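Ribonucleoside-diphosphate reductase, alpha chain (Actinobacillus ureae ATCC 25976, PDB 6DQX) probably reduces ribonucleoside diphosphates to deoxyribonucleotides, acting as the catalytic alpha subunit of a class Id ribonucleotide reductase. Local coordinates at residues A[291-296]-A[314-319]; A[344-349]-A[409-414]. All blocks are in the same frame, centred on the assembly; numbering follows the deposited sequence.

Contact 1: A[291-296]-A[314-319]; sequences CLSSMN and YFLDVV. With EDO (1,2-ethanediol), chain F.
C291 and L316 bring the two backbones closest, CA to CA 6.7 Å, where strand 292-296 runs almost antiparallel (170°) to helix 314-319 packed over it. L316 and C291 carry the contact together. The leucine side chain leaves the helix extended and pushes its two methyls at the L292-S293 backbone. L316 CD2 does most of the touching: L316 CD2 lies 3.7 Å from L292 C and equally near S293 OG, while CD1 comes up to the backbone N of S293. That amide nitrogen is buried under the leucine with no hydrogen-bond partner in the model. C291 meets L316 nearer the helix backbone. With chi1 at 58°, SG is tucked between its own backbone N and carbonyl carbon, next to CD2 of L316 and 3.5 Å from L316 O. Further along the helix, V319 CG1 rests against C291 CB at 3.8 Å. Strand, helix and the next parallel strand, 347-351, make up a beta-alpha-beta crossover of the ten-stranded reductase barrel, and this is the helix lying back along its own strand. S293 OG turns back to donate to L292 O (2.7 Å), bending in at a C=O...donor angle of 103°. The same hydroxyl oxygen sits at the edge of the F315 ring, near its plane, while V319 CG2 lies over one ring face, toward the rim. I91 of helix 89-94 touches S293, F315, L316 and V319. Pointing away from the strand, D317 accepts a hydrogen bond from a 1,2-ethanediol and is salt-bridged to R344 and R407.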
loop_
_atom_site.group_PDB
_atom_site.type_symbol
_atom_site.label_atom_id
_atom_site.label_comp_id
_atom_site.label_asym_id
_atom_site.label_seq_id
_atom_site.Cartn_x
_atom_site.Cartn_y
_atom_site.Cartn_z
ATOM N N CYS A 291 0.162 -2.899 25.804
ATOM C CA CYS A 291 -1.222 -2.715 26.203
ATOM C C CYS A 291 -1.241 -1.797 27.389
ATOM O O CYS A 291 -0.214 -1.586 28.046
ATOM C CB CYS A 291 -1.893 -4.022 26.526
ATOM S SG CYS A 291 -1.073 -4.946 27.811
ATOM N N LEU A 292 -2.395 -1.236 27.649
ATOM C CA LEU A 292 -2.496 -0.223 28.682
ATOM C C LEU A 292 -3.766 -0.339 29.454
ATOM O O LEU A 292 -4.764 -0.877 28.986
ATOM C CB LEU A 292 -2.344 1.176 28.096
ATOM C CG LEU A 292 -3.444 1.861 27.304
ATOM C CD1 LEU A 292 -4.481 2.524 28.203
ATOM C CD2 LEU A 292 -2.872 2.921 26.356
ATOM N N SER A 293 -3.684 0.160 30.674
ATOM C CA SER A 293 -4.824 0.462 31.496
ATOM C C SER A 293 -4.254 1.434 32.538
ATOM O O SER A 293 -3.038 1.655 32.563
ATOM C CB SER A 293 -5.436 -0.798 32.113
ATOM O OG SER A 293 -6.184 -1.554 31.171
ATOM N N SER A 294 -5.116 2.049 33.327
ATOM C CA SER A 294 -4.726 3.251 34.094
ATOM C C SER A 294 -5.279 3.280 35.508
ATOM O O SER A 294 -6.435 2.907 35.757
ATOM C CB SER A 294 -5.179 4.517 33.367
ATOM O OG SER A 294 -4.967 4.410 31.947
ATOM N N MET A 295 -4.432 3.726 36.422
ATOM C CA MET A 295 -4.843 3.942 37.805
ATOM C C MET A 295 -5.482 5.316 37.976
ATOM O O MET A 295 -4.959 6.294 37.499
ATOM C CB MET A 295 -3.642 3.830 38.738
ATOM C CG MET A 295 -3.035 2.428 38.847
ATOM S SD MET A 295 -4.114 1.138 39.470
ATOM C CE MET A 295 -4.605 1.779 41.063
ATOM N N ASN A 296 -6.590 5.376 38.717
ATOM C CA ASN A 296 -7.297 6.620 38.945
ATOM C C ASN A 296 -6.683 7.287 40.162
ATOM O O ASN A 296 -6.971 6.895 41.304
ATOM C CB ASN A 296 -8.775 6.353 39.210
ATOM C CG ASN A 296 -9.599 7.608 39.286
ATOM O OD1 ASN A 296 -9.079 8.714 39.237
ATOM N ND2 ASN A 296 -10.917 7.441 39.479
ATOM N N TYR A 314 -0.840 -7.557 36.846
ATOM C CA TYR A 314 -1.205 -8.951 36.553
ATOM C C TYR A 314 -2.193 -9.002 35.400
ATOM O O TYR A 314 -2.051 -9.821 34.493
ATOM C CB TYR A 314 -1.831 -9.621 37.763
ATOM C CG TYR A 314 -0.866 -10.208 38.768
ATOM C CD1 TYR A 314 0.219 -9.484 39.254
ATOM C CD2 TYR A 314 -1.056 -11.502 39.249
ATOM C CE1 TYR A 314 1.080 -10.029 40.202
ATOM C CE2 TYR A 314 -0.201 -12.061 40.186
ATOM C CZ TYR A 314 0.857 -11.323 40.665
ATOM O OH TYR A 314 1.678 -11.880 41.612
ATOM N N PHE A 315 -3.154 -8.076 35.409
ATOM C CA PHE A 315 -4.178 -8.043 34.359
ATOM C C PHE A 315 -3.560 -7.737 33.009
ATOM O O PHE A 315 -3.874 -8.402 32.012
ATOM C CB PHE A 315 -5.275 -7.023 34.682
ATOM C CG PHE A 315 -6.295 -6.879 33.604
ATOM C CD1 PHE A 315 -7.183 -7.903 33.374
ATOM C CD2 PHE A 315 -6.373 -5.712 32.825
ATOM C CE1 PHE A 315 -8.141 -7.793 32.382
ATOM C CE2 PHE A 315 -7.329 -5.591 31.842
ATOM C CZ PHE A 315 -8.229 -6.625 31.636
ATOM N N LEU A 316 -2.692 -6.731 32.965
ATOM C CA LEU A 316 -2.024 -6.363 31.719
ATOM C C LEU A 316 -1.127 -7.480 31.187
ATOM O O LEU A 316 -1.043 -7.700 29.974
ATOM C CB LEU A 316 -1.259 -5.061 31.895
ATOM C CG LEU A 316 -2.171 -3.831 32.054
ATOM C CD1 LEU A 316 -1.333 -2.589 32.171
ATOM C CD2 LEU A 316 -3.157 -3.682 30.890
ATOM N N ASP A 317 -0.514 -8.247 32.084
ATOM C CA ASP A 317 0.256 -9.393 31.619
ATOM C C ASP A 317 -0.620 -10.453 30.954
ATOM O O ASP A 317 -0.226 -11.003 29.944
ATOM C CB ASP A 317 1.085 -10.004 32.728
ATOM C CG ASP A 317 2.158 -10.920 32.202
ATOM O OD1 ASP A 317 2.970 -10.463 31.369
ATOM O OD2 ASP A 317 2.210 -12.102 32.618
ATOM N N VAL A 318 -1.805 -10.733 31.492
ATOM C CA VAL A 318 -2.699 -11.695 30.798
ATOM C C VAL A 318 -3.275 -11.147 29.507
ATOM O O VAL A 318 -3.530 -11.908 28.579
ATOM C CB VAL A 318 -3.843 -12.237 31.683
ATOM C CG1 VAL A 318 -3.265 -12.919 32.864
ATOM C CG2 VAL A 318 -4.824 -11.197 32.150
ATOM N N VAL A 319 -3.472 -9.826 29.435
ATOM C CA VAL A 319 -3.817 -9.181 28.188
ATOM C C VAL A 319 -2.749 -9.419 27.116
ATOM O O VAL A 319 -3.070 -9.803 25.982
ATOM C CB VAL A 319 -4.107 -7.673 28.398
ATOM C CG1 VAL A 319 -4.232 -6.948 27.064
ATOM C CG2 VAL A 319 -5.377 -7.484 29.249
HETATM C C1 EDO F . -0.770 -15.872 32.190
HETATM O O1 EDO F . -1.409 -15.497 30.961
HETATM C C2 EDO F . 0.081 -14.746 32.754
HETATM O O2 EDO F . 0.893 -14.161 31.742
#

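Contact 2: A[344-349]-A[409-414]; sequences RALGLG and TTLMSI
L346 and L411 lie side by side and point the same way, their CD1 methyls 4.0 Å apart, as segments 344-349 and 409-414 run in nearly the same direction. L411 starts out away from its neighbour, and it is chi1 of -80° and the bend at chi2 that swing CD1 back to L346. Further along, L348 puts CB against L411 O, and its CD2 meets M412 CG only loosely. A345 CB fits against the hydroxyls of T409, which is hydrogen-bonded to Y262 OH, and T410. T410 OG1 then donates to L346 O (3.1 Å), which also accepts a hydrogen bond from Q518 NE2.

The backbones form a single beta bridge, L348 with M412, at the strand 347-351 of the barrel. L346 N donates to T410 O from well above the carbonyl plane, whereas L348 N meets L411 O (2.8 Å) closer to that plane. L348 O takes S413 N at 3.0 Å and also a CA-H...O contact from M412. The two glycines let the chains close up: S413 OG lies 3.2 Å from G347 CA, and S413 O 3.1 Å from G349 CA. Water 1 donates to both G347 O and S413 O, tying the carbonyls together. Bonds across the contact, together with D517 at L411 N and M412 N, satisfy buried backbone groups, so polar backbone chemistry chiefly holds the loop to the strand.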
loop_
_atom_site.group_PDB
_atom_site.type_symbol
_atom_site.label_atom_id
_atom_site.label_comp_id
_atom_site.label_asym_id
_atom_site.label_seq_id
_atom_site.Cartn_x
_atom_site.Cartn_y
_atom_site.Cartn_z
ATOM N N ARG A 344 7.217 -8.902 26.413
ATOM C CA ARG A 344 6.048 -8.718 27.259
ATOM C C ARG A 344 5.949 -7.288 27.828
ATOM O O ARG A 344 5.648 -7.089 29.007
ATOM C CB ARG A 344 6.044 -9.767 28.382
ATOM C CG ARG A 344 6.110 -11.207 27.899
ATOM C CD ARG A 344 5.828 -12.198 29.033
ATOM N NE ARG A 344 4.412 -12.126 29.374
ATOM C CZ ARG A 344 3.427 -12.799 28.770
ATOM N NH1 ARG A 344 3.672 -13.701 27.828
ATOM N NH2 ARG A 344 2.172 -12.595 29.135
ATOM N N ALA A 345 6.232 -6.282 26.997
ATOM C CA ALA A 345 6.184 -4.894 27.472
ATOM C C ALA A 345 4.771 -4.472 27.867
ATOM O O ALA A 345 3.812 -4.778 27.153
ATOM C CB ALA A 345 6.734 -3.948 26.418
ATOM N N LEU A 346 4.640 -3.824 29.035
ATOM C CA LEU A 346 3.383 -3.248 29.493
ATOM C C LEU A 346 3.481 -1.713 29.657
ATOM O O LEU A 346 4.576 -1.132 29.838
ATOM C CB LEU A 346 2.951 -3.845 30.841
ATOM C CG LEU A 346 3.025 -5.389 30.974
ATOM C CD1 LEU A 346 2.635 -5.801 32.384
ATOM C CD2 LEU A 346 2.145 -6.052 29.918
ATOM N N GLY A 347 2.310 -1.096 29.659
ATOM C CA GLY A 347 2.178 0.353 29.743
ATOM C C GLY A 347 1.069 0.762 30.701
ATOM O O GLY A 347 0.044 1.278 30.277
ATOM N N LEU A 348 1.269 0.521 31.991
ATOM C CA LEU A 348 0.308 0.938 33.003
ATOM C C LEU A 348 0.464 2.462 33.185
ATOM O O LEU A 348 1.587 2.967 33.377
ATOM C CB LEU A 348 0.572 0.213 34.322
ATOM C CG LEU A 348 -0.344 0.556 35.517
ATOM C CD1 LEU A 348 -0.567 -0.695 36.366
ATOM C CD2 LEU A 348 0.201 1.720 36.365
ATOM N N GLY A 349 -0.647 3.172 33.108
ATOM C CA GLY A 349 -0.691 4.629 33.163
ATOM C C GLY A 349 -1.532 5.147 34.301
ATOM O O GLY A 349 -1.854 4.414 35.244
ATOM N N THR A 409 9.467 -6.131 30.200
ATOM C CA THR A 409 10.643 -5.281 30.001
ATOM C C THR A 409 10.399 -3.873 30.517
ATOM O O THR A 409 11.302 -3.247 31.114
ATOM C CB THR A 409 11.100 -5.210 28.531
ATOM O OG1 THR A 409 10.000 -4.807 27.717
ATOM C CG2 THR A 409 11.660 -6.539 28.074
ATOM N N THR A 410 9.165 -3.407 30.305
ATOM C CA THR A 410 8.680 -2.140 30.800
ATOM C C THR A 410 7.326 -2.346 31.470
ATOM O O THR A 410 6.580 -3.261 31.121
ATOM C CB THR A 410 8.510 -1.102 29.648
ATOM O OG1 THR A 410 7.479 -1.546 28.747
ATOM C CG2 THR A 410 9.847 -0.918 28.932
ATOM N N LEU A 411 7.020 -1.478 32.424
ATOM C CA LEU A 411 5.797 -1.505 33.196
ATOM C C LEU A 411 4.901 -0.266 33.048
ATOM O O LEU A 411 3.672 -0.417 33.138
ATOM C CB LEU A 411 6.124 -1.679 34.686
ATOM C CG LEU A 411 6.439 -3.106 35.173
ATOM C CD1 LEU A 411 5.292 -4.062 34.818
ATOM C CD2 LEU A 411 7.753 -3.615 34.639
ATOM N N MET A 412 5.470 0.914 32.832
ATOM C CA MET A 412 4.693 2.167 32.920
ATOM C C MET A 412 4.845 3.128 31.768
ATOM O O MET A 412 5.938 3.338 31.268
ATOM C CB MET A 412 5.023 2.919 34.233
ATOM C CG MET A 412 4.493 2.211 35.469
ATOM S SD MET A 412 4.958 3.043 37.001
ATOM C CE MET A 412 3.910 4.479 36.759
ATOM N N SER A 413 3.732 3.749 31.399
ATOM C CA SER A 413 3.720 4.763 30.357
ATOM C C SER A 413 2.505 5.623 30.579
ATOM O O SER A 413 1.436 5.107 30.947
ATOM C CB SER A 413 3.646 4.098 28.962
ATOM O OG SER A 413 2.433 3.408 28.787
ATOM N N ILE A 414 2.605 6.909 30.278
ATOM C CA ILE A 414 1.473 7.809 30.547
ATOM C C ILE A 414 0.803 8.251 29.251
ATOM O O ILE A 414 1.122 9.288 28.675
ATOM C CB ILE A 414 1.888 9.025 31.434
ATOM C CG1 ILE A 414 2.696 8.572 32.644
ATOM C CG2 ILE A 414 0.670 9.861 31.814
ATOM C CD1 ILE A 414 2.037 7.525 33.510
HETATM O O HOH W 1 -0.667 4.072 29.571
#

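In the fold
From the N terminus, the chain first lays down strand 288-296, and contact 1 closes a short loop of 17 residues when helix 308-327 folds back along it. Helix 334-343 then leads into strand 347-351, which lies parallel beside strand 288-296: S293 O and M295 N probably hydrogen-bond to G349 N and O. Contact 2 opens here and closes only after another 59 residues, past the long helix 367-395, when the loop 409-414 settles against that strand. The two contacts follow in series, neither nesting nor crossing. Their centres are 8 Å apart, and L346 CD2 packs on L316 O, so the helix, the two neighbouring strands and the loop are joined directly.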